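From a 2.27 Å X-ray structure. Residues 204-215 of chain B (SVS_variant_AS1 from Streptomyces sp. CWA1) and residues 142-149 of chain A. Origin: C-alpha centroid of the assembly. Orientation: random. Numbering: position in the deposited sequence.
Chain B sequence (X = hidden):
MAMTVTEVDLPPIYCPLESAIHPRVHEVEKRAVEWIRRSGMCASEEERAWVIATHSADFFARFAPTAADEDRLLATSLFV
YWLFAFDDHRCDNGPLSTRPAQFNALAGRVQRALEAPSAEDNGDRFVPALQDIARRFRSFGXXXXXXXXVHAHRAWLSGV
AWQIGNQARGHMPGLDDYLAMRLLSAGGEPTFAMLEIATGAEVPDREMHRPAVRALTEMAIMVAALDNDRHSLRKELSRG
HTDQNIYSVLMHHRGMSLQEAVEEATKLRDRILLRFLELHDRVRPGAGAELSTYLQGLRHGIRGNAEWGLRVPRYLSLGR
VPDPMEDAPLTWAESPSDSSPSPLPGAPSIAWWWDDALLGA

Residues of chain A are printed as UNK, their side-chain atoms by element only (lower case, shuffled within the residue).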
# COMPACT_ATOMS: atom_id res chain seq x y z
N PRO B 204 10.00 10.55 -13.71
CA PRO B 204 9.27 9.63 -14.58
C PRO B 204 9.30 8.24 -13.92
O PRO B 204 10.33 7.92 -13.29
CB PRO B 204 10.03 9.68 -15.93
CG PRO B 204 10.95 10.88 -15.83
CD PRO B 204 11.22 11.08 -14.36
N ASP B 205 8.20 7.48 -14.04
CA ASP B 205 8.04 6.06 -13.61
C ASP B 205 9.31 5.24 -13.90
O ASP B 205 9.83 4.55 -12.99
CB ASP B 205 6.81 5.41 -14.27
CG ASP B 205 6.47 5.87 -15.69
OD1 ASP B 205 7.39 6.37 -16.42
OD2 ASP B 205 5.26 5.73 -16.09
N ARG B 206 9.81 5.29 -15.14
CA ARG B 206 10.90 4.46 -15.67
C ARG B 206 12.13 4.65 -14.78
O ARG B 206 12.85 3.68 -14.55
CB ARG B 206 11.12 4.84 -17.13
CG ARG B 206 12.22 4.11 -17.88
CD ARG B 206 12.70 4.97 -19.05
NE ARG B 206 11.71 5.98 -19.43
CZ ARG B 206 11.77 7.30 -19.17
NH1 ARG B 206 12.80 7.84 -18.53
NH2 ARG B 206 10.77 8.09 -19.55
N GLU B 207 12.33 5.85 -14.24
CA GLU B 207 13.47 6.15 -13.34
C GLU B 207 13.06 5.89 -11.88
O GLU B 207 13.86 5.27 -11.15
CB GLU B 207 14.01 7.55 -13.61
CG GLU B 207 14.97 7.59 -14.81
CD GLU B 207 15.61 8.95 -15.06
OE1 GLU B 207 14.84 9.89 -15.41
OE2 GLU B 207 16.88 9.09 -14.86
N MET B 208 11.88 6.35 -11.46
CA MET B 208 11.49 6.21 -10.03
C MET B 208 11.49 4.74 -9.60
O MET B 208 12.01 4.46 -8.56
CB MET B 208 10.12 6.83 -9.72
CG MET B 208 9.80 6.76 -8.22
SD MET B 208 11.10 7.56 -7.20
CE MET B 208 10.46 9.23 -7.12
N HIS B 209 10.95 3.82 -10.38
CA HIS B 209 10.74 2.41 -9.99
C HIS B 209 11.90 1.49 -10.41
O HIS B 209 11.81 0.28 -10.14
CB HIS B 209 9.40 1.95 -10.56
CG HIS B 209 8.27 2.80 -10.08
ND1 HIS B 209 8.07 3.05 -8.72
CD2 HIS B 209 7.29 3.45 -10.77
CE1 HIS B 209 7.00 3.83 -8.59
NE2 HIS B 209 6.50 4.09 -9.84
N ARG B 210 12.99 2.03 -10.95
CA ARG B 210 14.26 1.28 -11.10
C ARG B 210 14.60 0.68 -9.74
O ARG B 210 14.68 1.43 -8.76
CB ARG B 210 15.43 2.17 -11.53
CG ARG B 210 15.46 2.54 -13.00
CD ARG B 210 16.63 3.48 -13.28
NE ARG B 210 17.92 2.87 -12.98
CZ ARG B 210 19.09 3.53 -12.88
NH1 ARG B 210 19.15 4.83 -13.07
NH2 ARG B 210 20.20 2.86 -12.61
N PRO B 211 14.82 -0.65 -9.63
CA PRO B 211 15.17 -1.27 -8.35
C PRO B 211 16.31 -0.55 -7.61
O PRO B 211 16.22 -0.40 -6.39
CB PRO B 211 15.59 -2.67 -8.79
CG PRO B 211 14.70 -2.96 -9.97
CD PRO B 211 14.72 -1.65 -10.71
N ALA B 212 17.35 -0.13 -8.34
CA ALA B 212 18.48 0.67 -7.83
C ALA B 212 17.95 1.87 -7.05
O ALA B 212 18.42 2.10 -5.94
CB ALA B 212 19.37 1.12 -8.97
N VAL B 213 16.96 2.56 -7.60
CA VAL B 213 16.37 3.78 -7.00
C VAL B 213 15.48 3.40 -5.81
O VAL B 213 15.47 4.14 -4.79
CB VAL B 213 15.63 4.61 -8.06
CG1 VAL B 213 14.95 5.83 -7.43
CG2 VAL B 213 16.58 5.04 -9.18
N ARG B 214 14.82 2.26 -5.88
CA ARG B 214 14.01 1.70 -4.76
C ARG B 214 14.96 1.33 -3.61
O ARG B 214 14.68 1.73 -2.49
CB ARG B 214 13.19 0.50 -5.23
CG ARG B 214 12.03 0.15 -4.31
CD ARG B 214 11.07 1.34 -4.10
NE ARG B 214 10.51 1.07 -2.82
CZ ARG B 214 10.20 1.94 -1.90
NH1 ARG B 214 10.30 3.24 -2.08
NH2 ARG B 214 9.70 1.45 -0.79
N ALA B 215 16.07 0.66 -3.91
CA ALA B 215 17.10 0.29 -2.91
C ALA B 215 17.69 1.55 -2.26
O ALA B 215 17.90 1.56 -1.03
CB ALA B 215 18.16 -0.56 -3.55
N UNK A 142 7.27 -4.56 -16.52
CA UNK A 142 8.20 -3.46 -16.14
C UNK A 142 8.22 -3.28 -14.62
O UNK A 142 7.27 -3.61 -13.90
c UNK A 142 7.78 -2.39 -18.40
c UNK A 142 7.87 -2.17 -16.90
o UNK A 142 6.65 -1.69 -16.33
N UNK A 143 9.35 -2.78 -14.06
CA UNK A 143 9.39 -2.38 -12.66
C UNK A 143 8.17 -1.52 -12.27
O UNK A 143 7.66 -1.71 -11.18
c UNK A 143 11.63 -2.26 -13.68
c UNK A 143 10.63 -2.56 -14.78
c UNK A 143 10.74 -1.62 -12.56
N UNK A 144 7.70 -0.64 -13.16
CA UNK A 144 6.50 0.19 -12.93
C UNK A 144 5.28 -0.71 -12.70
O UNK A 144 4.56 -0.49 -11.73
o UNK A 144 7.35 2.08 -14.13
c UNK A 144 4.97 1.95 -13.92
c UNK A 144 6.26 1.17 -14.10
N UNK A 145 5.07 -1.70 -13.56
CA UNK A 145 3.86 -2.56 -13.45
C UNK A 145 3.97 -3.41 -12.19
O UNK A 145 2.95 -3.58 -11.51
o UNK A 145 4.52 -4.27 -17.31
c UNK A 145 3.70 -3.44 -14.68
c UNK A 145 3.38 -2.67 -15.95
n UNK A 145 2.44 -3.65 -17.93
c UNK A 145 3.50 -3.59 -17.14
N UNK A 146 5.17 -3.93 -11.90
CA UNK A 146 5.43 -4.71 -10.66
C UNK A 146 5.08 -3.84 -9.44
O UNK A 146 4.40 -4.35 -8.53
c UNK A 146 7.06 -6.35 -11.67
c UNK A 146 6.86 -5.27 -10.61
c UNK A 146 7.21 -5.83 -9.25
N UNK A 147 5.43 -2.55 -9.42
CA UNK A 147 5.14 -1.70 -8.25
C UNK A 147 3.63 -1.48 -8.16
O UNK A 147 3.12 -1.45 -7.04
c UNK A 147 7.58 -0.71 -4.24
c UNK A 147 5.88 -0.37 -8.30
c UNK A 147 7.37 -0.48 -7.99
n UNK A 147 7.47 -0.29 -5.50
n UNK A 147 7.93 -1.96 -3.99
n UNK A 147 7.35 0.12 -3.24
c UNK A 147 7.74 -1.12 -6.66
N UNK A 148 2.96 -1.31 -9.29
CA UNK A 148 1.49 -1.17 -9.30
C UNK A 148 0.90 -2.41 -8.63
O UNK A 148 -0.01 -2.23 -7.80
c UNK A 148 1.38 0.41 -11.32
n UNK A 148 0.41 1.52 -15.43
c UNK A 148 0.96 0.57 -12.77
n UNK A 148 1.38 1.83 -13.34
c UNK A 148 1.13 2.25 -14.59
c UNK A 148 0.97 -0.93 -10.72
n UNK A 148 1.57 3.43 -14.99
N UNK A 149 1.45 -3.60 -8.90
CA UNK A 149 0.93 -4.88 -8.33
C UNK A 149 1.22 -4.94 -6.82
O UNK A 149 0.30 -5.25 -6.01
c UNK A 149 1.46 -6.12 -9.05
c UNK A 149 -0.09 -9.62 -7.11
c UNK A 149 1.19 -9.21 -6.86
c UNK A 149 -0.87 -8.93 -8.00
c UNK A 149 0.94 -7.38 -8.42
c UNK A 149 1.71 -8.09 -7.50
c UNK A 149 -0.36 -7.81 -8.66

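Position 142 opens the chain A stretch with three side-chain atoms, a carbon carrying one oxygen and one carbon. It touches nothing on this stretch of chain B. This residue is the N-cap of the helix, and its side-chain oxygen accepts from the backbone N of position 145 at 3.2 Å, a capping bond; the branched hydroxyl makes this T142(A).

Position 143 has three carbons that close a ring onto its own backbone N, so it is P143(A). A ring with no amide hydrogen suits the first turn of a helix, where that hydrogen would have no partner within the helix. Its CB lies 3.3 Å from the backbone O of H209(B), and its CG is 4.3 Å from CD of P211(B), a small apolar contact.

Position 144 again shows a carbon bearing one oxygen and one carbon: T144(A). Its CA and that of H209(B) are the nearest CA pair across the two stretches, 5.6 Å apart. Its OG1 lies 3.4 Å from CB of D205(B) and 3.6 Å from CD2 of H209(B), at the edge of the imidazole. It is buried, and makes no hydrogen bond to the chain B stretch.

Position 145 carries three carbons in a row, the third holding one oxygen and one nitrogen; its CA-to-CB bond points away from the chain B stretch, which it does not touch. This is Q145(A). Its OE1 accepts from N of T142(A) at 2.9 Å, so cap and glutamine bond reciprocally.

Position 146, one carbon carrying two others, is V146(A), buried and out of reach of the chain B stretch.

Position 147 has three carbons, a nitrogen, then a carbon with two more nitrogens: R147(A). Its CB lies over one face of the H209(B) ring, and its CG is 3.7 Å from ND1 of that residue. Farther out, its NH2 comes 3.3 Å from NE of R214(B), each lying over a face of the other guanidinium. Both atoms are donors, so this is no hydrogen bond.

Position 148 repeats that pattern in an extended chain, R148(A). Its NH2 stays 4.5 Å from OD2 of D205(B), opposite charges too far apart for a salt bridge.

Position 149, one carbon then a six-carbon ring, is F149(A), far from the chain B stretch.

The contact works by packing, with no hydrogen bond across it. H209(B), just past a short helix, sets its side chain toward chain A, meeting T144(A) at the ring edge and R147(A) over a face. The reusable rule is spacing: 143, 144 and 147 share one helical side and carry most of the contact, while the cap-and-glutamine pair secures the helix start.

Chain A (142-149) TPTQVRRF
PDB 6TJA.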